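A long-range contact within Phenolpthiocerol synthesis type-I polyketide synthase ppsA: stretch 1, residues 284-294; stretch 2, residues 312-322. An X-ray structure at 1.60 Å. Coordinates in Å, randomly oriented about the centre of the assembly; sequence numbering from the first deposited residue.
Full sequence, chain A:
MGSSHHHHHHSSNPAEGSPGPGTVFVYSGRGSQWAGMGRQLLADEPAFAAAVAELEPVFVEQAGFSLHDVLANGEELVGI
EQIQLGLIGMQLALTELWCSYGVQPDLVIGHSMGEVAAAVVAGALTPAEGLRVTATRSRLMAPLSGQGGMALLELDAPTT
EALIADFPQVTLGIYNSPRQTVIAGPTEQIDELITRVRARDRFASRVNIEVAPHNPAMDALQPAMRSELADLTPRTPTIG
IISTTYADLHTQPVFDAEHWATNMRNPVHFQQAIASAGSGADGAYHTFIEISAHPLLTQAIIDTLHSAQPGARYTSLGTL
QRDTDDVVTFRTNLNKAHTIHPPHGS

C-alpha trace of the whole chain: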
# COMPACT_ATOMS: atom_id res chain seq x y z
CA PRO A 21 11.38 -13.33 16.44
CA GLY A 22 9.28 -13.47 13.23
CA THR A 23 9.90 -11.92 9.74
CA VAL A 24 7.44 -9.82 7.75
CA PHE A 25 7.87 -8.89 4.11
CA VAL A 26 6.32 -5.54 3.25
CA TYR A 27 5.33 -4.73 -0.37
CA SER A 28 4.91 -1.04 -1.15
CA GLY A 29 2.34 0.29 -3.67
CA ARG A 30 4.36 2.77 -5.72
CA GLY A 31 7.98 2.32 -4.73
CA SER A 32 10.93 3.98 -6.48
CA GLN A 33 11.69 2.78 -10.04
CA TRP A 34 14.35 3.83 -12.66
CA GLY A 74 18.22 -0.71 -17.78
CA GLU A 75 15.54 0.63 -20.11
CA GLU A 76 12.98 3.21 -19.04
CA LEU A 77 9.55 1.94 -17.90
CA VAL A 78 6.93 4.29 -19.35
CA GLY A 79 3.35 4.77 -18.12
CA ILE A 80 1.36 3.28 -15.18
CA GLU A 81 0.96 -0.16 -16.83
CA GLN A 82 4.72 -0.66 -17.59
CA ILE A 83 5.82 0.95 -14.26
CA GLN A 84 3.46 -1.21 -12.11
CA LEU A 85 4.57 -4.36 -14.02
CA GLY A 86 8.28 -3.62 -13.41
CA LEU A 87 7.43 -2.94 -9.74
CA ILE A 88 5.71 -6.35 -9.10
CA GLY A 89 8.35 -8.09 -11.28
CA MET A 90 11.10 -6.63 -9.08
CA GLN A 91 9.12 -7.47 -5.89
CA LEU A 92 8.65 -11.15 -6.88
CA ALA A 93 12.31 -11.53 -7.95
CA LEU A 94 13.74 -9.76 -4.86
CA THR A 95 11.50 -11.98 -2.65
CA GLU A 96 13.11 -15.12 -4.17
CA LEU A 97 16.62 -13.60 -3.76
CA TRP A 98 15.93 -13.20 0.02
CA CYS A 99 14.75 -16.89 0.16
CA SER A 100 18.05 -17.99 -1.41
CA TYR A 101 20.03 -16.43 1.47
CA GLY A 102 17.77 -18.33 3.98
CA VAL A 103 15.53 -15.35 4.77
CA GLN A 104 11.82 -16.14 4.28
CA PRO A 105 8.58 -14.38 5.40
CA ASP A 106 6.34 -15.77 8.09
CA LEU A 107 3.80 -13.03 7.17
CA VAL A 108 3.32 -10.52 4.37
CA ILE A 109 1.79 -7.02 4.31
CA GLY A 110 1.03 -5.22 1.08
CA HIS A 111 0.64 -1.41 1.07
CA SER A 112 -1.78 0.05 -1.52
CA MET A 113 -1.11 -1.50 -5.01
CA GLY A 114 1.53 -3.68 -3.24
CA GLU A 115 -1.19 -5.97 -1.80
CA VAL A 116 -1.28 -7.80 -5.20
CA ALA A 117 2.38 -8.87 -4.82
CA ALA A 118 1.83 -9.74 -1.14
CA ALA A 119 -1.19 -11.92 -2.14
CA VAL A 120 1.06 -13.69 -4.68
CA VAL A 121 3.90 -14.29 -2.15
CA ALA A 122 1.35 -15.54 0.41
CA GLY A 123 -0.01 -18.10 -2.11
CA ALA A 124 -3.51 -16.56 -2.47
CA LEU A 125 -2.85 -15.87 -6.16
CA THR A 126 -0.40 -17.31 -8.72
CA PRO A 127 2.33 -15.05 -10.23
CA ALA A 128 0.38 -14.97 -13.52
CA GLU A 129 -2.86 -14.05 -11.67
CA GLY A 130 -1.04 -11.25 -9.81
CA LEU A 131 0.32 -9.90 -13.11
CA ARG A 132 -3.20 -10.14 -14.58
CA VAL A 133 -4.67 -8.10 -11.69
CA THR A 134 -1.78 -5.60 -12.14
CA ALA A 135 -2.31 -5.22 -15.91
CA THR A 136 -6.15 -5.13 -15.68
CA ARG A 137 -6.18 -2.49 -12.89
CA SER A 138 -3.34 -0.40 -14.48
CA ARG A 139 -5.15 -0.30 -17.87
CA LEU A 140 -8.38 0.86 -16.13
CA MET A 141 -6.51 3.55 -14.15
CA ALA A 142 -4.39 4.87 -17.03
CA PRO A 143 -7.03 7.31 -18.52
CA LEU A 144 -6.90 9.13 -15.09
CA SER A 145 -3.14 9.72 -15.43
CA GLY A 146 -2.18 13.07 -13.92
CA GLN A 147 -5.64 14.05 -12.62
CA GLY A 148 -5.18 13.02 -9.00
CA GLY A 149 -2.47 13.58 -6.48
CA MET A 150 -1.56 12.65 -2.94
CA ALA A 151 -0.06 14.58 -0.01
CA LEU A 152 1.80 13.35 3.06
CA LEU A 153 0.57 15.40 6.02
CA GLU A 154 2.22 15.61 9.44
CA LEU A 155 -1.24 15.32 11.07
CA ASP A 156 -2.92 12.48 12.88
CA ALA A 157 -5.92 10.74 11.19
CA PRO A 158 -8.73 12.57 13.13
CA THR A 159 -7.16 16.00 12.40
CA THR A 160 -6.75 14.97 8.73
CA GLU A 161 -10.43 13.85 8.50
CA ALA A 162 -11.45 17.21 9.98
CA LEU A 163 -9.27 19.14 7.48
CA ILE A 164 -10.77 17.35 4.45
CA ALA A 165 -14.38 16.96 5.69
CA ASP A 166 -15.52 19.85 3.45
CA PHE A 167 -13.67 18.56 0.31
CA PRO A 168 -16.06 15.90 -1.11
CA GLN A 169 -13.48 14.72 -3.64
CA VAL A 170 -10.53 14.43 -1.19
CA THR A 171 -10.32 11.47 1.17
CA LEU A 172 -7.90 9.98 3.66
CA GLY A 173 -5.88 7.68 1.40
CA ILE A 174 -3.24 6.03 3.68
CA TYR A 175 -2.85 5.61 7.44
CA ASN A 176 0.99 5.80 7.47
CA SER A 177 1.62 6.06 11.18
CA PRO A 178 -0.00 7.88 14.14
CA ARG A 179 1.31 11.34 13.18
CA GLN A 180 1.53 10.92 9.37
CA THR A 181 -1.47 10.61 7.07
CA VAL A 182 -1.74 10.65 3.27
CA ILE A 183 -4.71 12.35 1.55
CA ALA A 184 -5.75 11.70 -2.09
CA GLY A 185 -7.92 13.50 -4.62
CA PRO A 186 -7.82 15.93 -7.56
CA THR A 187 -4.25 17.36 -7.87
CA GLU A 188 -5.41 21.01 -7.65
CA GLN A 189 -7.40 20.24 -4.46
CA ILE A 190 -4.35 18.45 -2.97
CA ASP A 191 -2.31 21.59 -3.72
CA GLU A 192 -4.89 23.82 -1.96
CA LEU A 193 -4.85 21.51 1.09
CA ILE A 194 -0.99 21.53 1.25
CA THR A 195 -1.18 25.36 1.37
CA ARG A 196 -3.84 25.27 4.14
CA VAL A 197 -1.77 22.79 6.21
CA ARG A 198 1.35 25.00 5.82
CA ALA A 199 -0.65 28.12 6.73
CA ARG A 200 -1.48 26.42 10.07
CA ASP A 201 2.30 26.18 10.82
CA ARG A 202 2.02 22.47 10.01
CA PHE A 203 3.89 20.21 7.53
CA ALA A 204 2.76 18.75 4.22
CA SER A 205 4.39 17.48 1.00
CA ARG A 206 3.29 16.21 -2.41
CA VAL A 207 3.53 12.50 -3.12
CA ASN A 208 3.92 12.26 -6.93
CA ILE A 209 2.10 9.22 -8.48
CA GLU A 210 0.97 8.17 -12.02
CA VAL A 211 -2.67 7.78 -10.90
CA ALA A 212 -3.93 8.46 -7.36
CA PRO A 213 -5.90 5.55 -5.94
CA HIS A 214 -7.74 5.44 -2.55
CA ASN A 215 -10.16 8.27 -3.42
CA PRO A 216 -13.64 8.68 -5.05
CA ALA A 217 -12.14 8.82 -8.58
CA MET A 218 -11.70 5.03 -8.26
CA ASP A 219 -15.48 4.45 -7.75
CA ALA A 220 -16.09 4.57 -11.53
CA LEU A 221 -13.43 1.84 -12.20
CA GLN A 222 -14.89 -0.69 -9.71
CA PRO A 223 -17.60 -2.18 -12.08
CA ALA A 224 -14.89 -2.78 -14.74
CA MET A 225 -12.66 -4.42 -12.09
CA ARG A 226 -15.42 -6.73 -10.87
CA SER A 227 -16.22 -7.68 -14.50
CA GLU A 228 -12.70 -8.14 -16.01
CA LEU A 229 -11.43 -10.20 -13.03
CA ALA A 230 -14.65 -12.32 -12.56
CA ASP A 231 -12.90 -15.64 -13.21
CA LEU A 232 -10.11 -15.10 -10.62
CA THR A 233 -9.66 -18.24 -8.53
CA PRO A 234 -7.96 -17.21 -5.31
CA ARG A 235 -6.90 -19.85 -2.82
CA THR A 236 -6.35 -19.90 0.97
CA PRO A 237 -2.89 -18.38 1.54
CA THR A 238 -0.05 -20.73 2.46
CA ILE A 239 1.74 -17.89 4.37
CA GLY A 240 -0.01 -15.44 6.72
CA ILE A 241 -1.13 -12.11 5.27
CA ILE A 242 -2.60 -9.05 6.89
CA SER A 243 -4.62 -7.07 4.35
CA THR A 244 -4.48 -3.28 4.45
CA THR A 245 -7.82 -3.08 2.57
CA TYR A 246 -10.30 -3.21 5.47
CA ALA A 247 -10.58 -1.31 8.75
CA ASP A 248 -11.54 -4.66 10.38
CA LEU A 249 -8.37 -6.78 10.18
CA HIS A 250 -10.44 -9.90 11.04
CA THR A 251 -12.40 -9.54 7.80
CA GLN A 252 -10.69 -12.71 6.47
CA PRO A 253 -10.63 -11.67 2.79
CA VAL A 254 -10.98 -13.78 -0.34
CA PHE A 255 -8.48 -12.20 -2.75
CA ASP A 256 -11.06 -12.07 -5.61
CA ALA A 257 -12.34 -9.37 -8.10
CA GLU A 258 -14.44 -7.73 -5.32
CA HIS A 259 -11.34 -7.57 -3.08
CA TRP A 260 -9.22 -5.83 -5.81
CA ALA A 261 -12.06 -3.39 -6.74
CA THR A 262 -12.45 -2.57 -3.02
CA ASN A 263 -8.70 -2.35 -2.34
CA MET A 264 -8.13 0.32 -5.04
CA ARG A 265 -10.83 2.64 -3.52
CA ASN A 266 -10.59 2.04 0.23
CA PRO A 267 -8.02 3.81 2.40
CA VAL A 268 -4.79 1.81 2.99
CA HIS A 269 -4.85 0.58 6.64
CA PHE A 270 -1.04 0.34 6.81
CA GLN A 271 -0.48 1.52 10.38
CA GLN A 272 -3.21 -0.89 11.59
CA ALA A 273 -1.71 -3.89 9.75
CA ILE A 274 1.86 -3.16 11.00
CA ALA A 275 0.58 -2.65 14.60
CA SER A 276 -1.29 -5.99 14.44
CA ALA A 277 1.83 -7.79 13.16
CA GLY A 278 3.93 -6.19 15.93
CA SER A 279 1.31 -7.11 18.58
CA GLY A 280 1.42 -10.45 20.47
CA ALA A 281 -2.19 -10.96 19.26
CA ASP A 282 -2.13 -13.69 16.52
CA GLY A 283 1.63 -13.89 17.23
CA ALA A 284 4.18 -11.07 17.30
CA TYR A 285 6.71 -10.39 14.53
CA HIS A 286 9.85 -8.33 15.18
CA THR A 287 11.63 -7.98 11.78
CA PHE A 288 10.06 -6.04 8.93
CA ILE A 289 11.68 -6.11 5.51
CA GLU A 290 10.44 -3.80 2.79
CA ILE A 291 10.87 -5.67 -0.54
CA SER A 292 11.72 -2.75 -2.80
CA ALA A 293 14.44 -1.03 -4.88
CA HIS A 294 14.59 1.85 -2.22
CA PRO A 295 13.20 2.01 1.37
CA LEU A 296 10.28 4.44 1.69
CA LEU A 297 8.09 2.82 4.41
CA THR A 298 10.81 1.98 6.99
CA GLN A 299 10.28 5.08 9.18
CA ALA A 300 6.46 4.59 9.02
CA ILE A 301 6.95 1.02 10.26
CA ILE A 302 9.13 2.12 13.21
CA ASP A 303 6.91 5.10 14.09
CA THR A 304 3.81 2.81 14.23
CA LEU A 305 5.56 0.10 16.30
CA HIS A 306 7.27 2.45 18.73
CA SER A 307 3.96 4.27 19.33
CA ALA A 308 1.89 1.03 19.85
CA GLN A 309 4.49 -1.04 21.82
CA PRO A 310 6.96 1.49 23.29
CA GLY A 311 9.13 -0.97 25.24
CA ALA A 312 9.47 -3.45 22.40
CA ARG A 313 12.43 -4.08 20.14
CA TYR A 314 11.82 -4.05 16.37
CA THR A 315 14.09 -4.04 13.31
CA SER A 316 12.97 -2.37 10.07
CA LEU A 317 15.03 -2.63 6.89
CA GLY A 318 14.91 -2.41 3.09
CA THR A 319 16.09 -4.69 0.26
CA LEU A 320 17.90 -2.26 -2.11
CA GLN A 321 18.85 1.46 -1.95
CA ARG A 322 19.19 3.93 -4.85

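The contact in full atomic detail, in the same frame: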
# COMPACT_ATOMS: atom_id res chain seq x y z
N ALA A 284 3.41 -12.29 17.57
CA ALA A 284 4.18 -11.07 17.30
C ALA A 284 5.36 -11.32 16.38
O ALA A 284 6.02 -12.37 16.45
CB ALA A 284 4.64 -10.42 18.59
N TYR A 285 5.61 -10.36 15.48
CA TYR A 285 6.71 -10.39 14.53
C TYR A 285 7.61 -9.20 14.83
O TYR A 285 7.09 -8.10 15.08
CB TYR A 285 6.19 -10.31 13.08
CG TYR A 285 5.21 -11.40 12.75
CD1 TYR A 285 3.87 -11.29 13.11
CD2 TYR A 285 5.61 -12.56 12.09
CE1 TYR A 285 2.97 -12.31 12.88
CE2 TYR A 285 4.71 -13.58 11.83
CZ TYR A 285 3.39 -13.46 12.23
OH TYR A 285 2.48 -14.45 11.98
N HIS A 286 8.95 -9.40 14.79
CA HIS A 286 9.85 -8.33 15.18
C HIS A 286 10.78 -7.83 14.07
O HIS A 286 11.44 -6.83 14.29
CB HIS A 286 10.66 -8.73 16.43
CG HIS A 286 9.78 -8.88 17.64
ND1 HIS A 286 9.62 -7.85 18.55
CD2 HIS A 286 8.98 -9.91 18.01
CE1 HIS A 286 8.74 -8.28 19.44
NE2 HIS A 286 8.32 -9.51 19.16
N THR A 287 10.79 -8.47 12.88
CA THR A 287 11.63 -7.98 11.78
C THR A 287 10.75 -7.66 10.60
O THR A 287 9.95 -8.50 10.22
CB THR A 287 12.70 -8.99 11.37
OG1 THR A 287 13.53 -9.28 12.48
CG2 THR A 287 13.56 -8.48 10.20
N PHE A 288 10.86 -6.45 10.07
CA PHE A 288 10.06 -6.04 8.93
C PHE A 288 11.01 -5.68 7.81
O PHE A 288 11.93 -4.90 8.02
CB PHE A 288 9.19 -4.82 9.31
CG PHE A 288 8.09 -5.20 10.28
CD1 PHE A 288 8.36 -5.37 11.63
CD2 PHE A 288 6.78 -5.34 9.86
CE1 PHE A 288 7.37 -5.77 12.51
CE2 PHE A 288 5.77 -5.68 10.76
CZ PHE A 288 6.07 -5.89 12.08
N ILE A 289 10.83 -6.32 6.66
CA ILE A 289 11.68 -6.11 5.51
C ILE A 289 10.85 -5.59 4.38
O ILE A 289 9.97 -6.29 3.91
CB ILE A 289 12.43 -7.41 5.12
CG1 ILE A 289 13.14 -8.04 6.33
CG2 ILE A 289 13.40 -7.12 3.97
CD1 ILE A 289 13.88 -9.39 6.04
N GLU A 290 11.13 -4.39 3.94
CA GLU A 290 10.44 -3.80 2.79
C GLU A 290 11.10 -4.41 1.55
O GLU A 290 12.32 -4.34 1.43
CB GLU A 290 10.62 -2.29 2.79
CG GLU A 290 9.95 -1.63 1.59
CD GLU A 290 10.04 -0.12 1.55
OE1 GLU A 290 10.06 0.50 2.64
OE2 GLU A 290 10.12 0.44 0.44
N ILE A 291 10.33 -5.04 0.66
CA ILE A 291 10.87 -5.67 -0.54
C ILE A 291 10.77 -4.69 -1.68
O ILE A 291 9.77 -4.68 -2.40
CB ILE A 291 10.17 -7.02 -0.85
CG1 ILE A 291 10.04 -7.90 0.43
CG2 ILE A 291 10.90 -7.77 -1.95
CD1 ILE A 291 11.37 -8.22 1.11
N SER A 292 11.76 -3.80 -1.79
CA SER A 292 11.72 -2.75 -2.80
C SER A 292 13.12 -2.35 -3.29
O SER A 292 14.11 -2.70 -2.66
CB SER A 292 11.04 -1.52 -2.22
OG SER A 292 11.85 -0.99 -1.18
N ALA A 293 13.18 -1.54 -4.34
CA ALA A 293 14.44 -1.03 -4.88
C ALA A 293 15.00 0.15 -4.05
O ALA A 293 16.15 0.53 -4.26
CB ALA A 293 14.25 -0.60 -6.33
N HIS A 294 14.21 0.72 -3.09
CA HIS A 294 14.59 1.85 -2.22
C HIS A 294 13.60 1.95 -1.04
O HIS A 294 12.39 1.98 -1.25
CB HIS A 294 14.61 3.17 -3.02
CG HIS A 294 15.11 4.34 -2.23
ND1 HIS A 294 16.47 4.60 -2.11
CD2 HIS A 294 14.43 5.25 -1.50
CE1 HIS A 294 16.56 5.67 -1.33
NE2 HIS A 294 15.36 6.10 -0.94
N ALA A 312 9.14 -2.31 23.21
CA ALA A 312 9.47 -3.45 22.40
C ALA A 312 10.58 -3.16 21.41
O ALA A 312 10.71 -2.04 20.92
CB ALA A 312 8.24 -3.94 21.68
N ARG A 313 11.34 -4.20 21.07
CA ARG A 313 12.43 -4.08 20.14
C ARG A 313 11.99 -4.56 18.77
O ARG A 313 11.49 -5.68 18.64
CB ARG A 313 13.62 -4.93 20.63
N TYR A 314 12.14 -3.70 17.74
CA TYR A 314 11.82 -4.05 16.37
C TYR A 314 12.97 -3.65 15.43
O TYR A 314 13.70 -2.70 15.70
CB TYR A 314 10.57 -3.29 15.89
CG TYR A 314 9.33 -3.70 16.64
CD1 TYR A 314 8.68 -4.89 16.34
CD2 TYR A 314 8.83 -2.93 17.68
CE1 TYR A 314 7.52 -5.26 17.02
CE2 TYR A 314 7.69 -3.31 18.38
CZ TYR A 314 7.08 -4.51 18.09
OH TYR A 314 5.92 -4.84 18.76
N THR A 315 13.10 -4.36 14.32
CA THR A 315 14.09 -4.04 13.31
C THR A 315 13.34 -3.81 12.01
O THR A 315 12.48 -4.60 11.65
CB THR A 315 15.11 -5.16 13.18
OG1 THR A 315 15.89 -5.20 14.37
CG2 THR A 315 16.04 -4.96 12.00
N SER A 316 13.63 -2.70 11.33
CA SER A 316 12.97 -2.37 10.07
C SER A 316 14.04 -2.10 9.05
O SER A 316 14.91 -1.26 9.29
CB SER A 316 12.11 -1.12 10.25
OG SER A 316 11.43 -0.81 9.04
N LEU A 317 14.01 -2.82 7.92
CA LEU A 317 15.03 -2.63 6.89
C LEU A 317 14.49 -2.78 5.47
O LEU A 317 13.43 -3.35 5.26
CB LEU A 317 16.22 -3.58 7.10
CG LEU A 317 15.87 -5.05 7.21
CD1 LEU A 317 16.37 -5.81 6.01
CD2 LEU A 317 16.53 -5.66 8.43
N GLY A 318 15.26 -2.30 4.50
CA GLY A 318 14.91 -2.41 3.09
C GLY A 318 15.64 -3.55 2.41
O GLY A 318 16.36 -4.32 3.05
N THR A 319 15.47 -3.67 1.09
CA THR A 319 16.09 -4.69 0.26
C THR A 319 17.22 -4.08 -0.57
O THR A 319 18.35 -4.56 -0.52
CB THR A 319 15.01 -5.38 -0.58
OG1 THR A 319 14.13 -6.07 0.29
CG2 THR A 319 15.60 -6.33 -1.60
N LEU A 320 16.93 -3.00 -1.31
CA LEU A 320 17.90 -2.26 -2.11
C LEU A 320 17.83 -0.76 -1.77
O LEU A 320 16.88 -0.31 -1.14
CB LEU A 320 17.66 -2.48 -3.62
CG LEU A 320 17.98 -3.87 -4.20
CD1 LEU A 320 17.84 -3.85 -5.70
CD2 LEU A 320 19.39 -4.33 -3.83
N GLN A 321 18.84 0.02 -2.20
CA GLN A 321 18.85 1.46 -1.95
C GLN A 321 19.44 2.15 -3.17
O GLN A 321 20.50 1.76 -3.61
CB GLN A 321 19.69 1.80 -0.72
N ARG A 322 18.74 3.17 -3.69
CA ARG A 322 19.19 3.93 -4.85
C ARG A 322 20.50 4.69 -4.57
O ARG A 322 20.77 5.01 -3.41
CB ARG A 322 18.09 4.91 -5.30
O HOH W 1 14.26 -1.43 -0.13

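Stretch 2 lies beside stretch 1 in parallel register, and the contact reads as a short parallel ladder with side-chain locks at its ends. At Arg313, whose side chain is modelled only to CB, the backbone does the work: His286 ND1 donates to Arg313 O at 2.9 Å, with the oxygen at the edge of the imidazole. Tyr314 then sets its ring nearly parallel to that of His286 (13°), but the two are slid apart and barely overlap; its CD1 also packs 4.1 Å from Phe288 CE1.

The ladder follows the rule for parallel strands: one residue of a pair bonds on both sides while its partner's own N and O face elsewhere. Thr315 N donates to His286 O (3.0 Å) and Thr315 O accepts from Phe288 N (2.9 Å); Leu317 N donates to Phe288 O (2.9 Å) and Leu317 O accepts from Glu290 N (2.8 Å). Between them, Ser316 CA approaches Phe288 O at 3.4 Å. Leu317 CD1 meets Ile289 CG2 at 3.8 Å, on the face shared with Thr287 and Thr315.

Beyond Gly318 the pattern changes. Thr319 OG1 donates to Glu290 O (2.8 Å), while a water accepts from Thr319 N and donates to Ser292 OG and Leu320 O. Leu320 N reaches Ser292 O (3.1 Å), and poorly ordered Arg322 closes the contact, its N donating to His294 ND1 (3.1 Å).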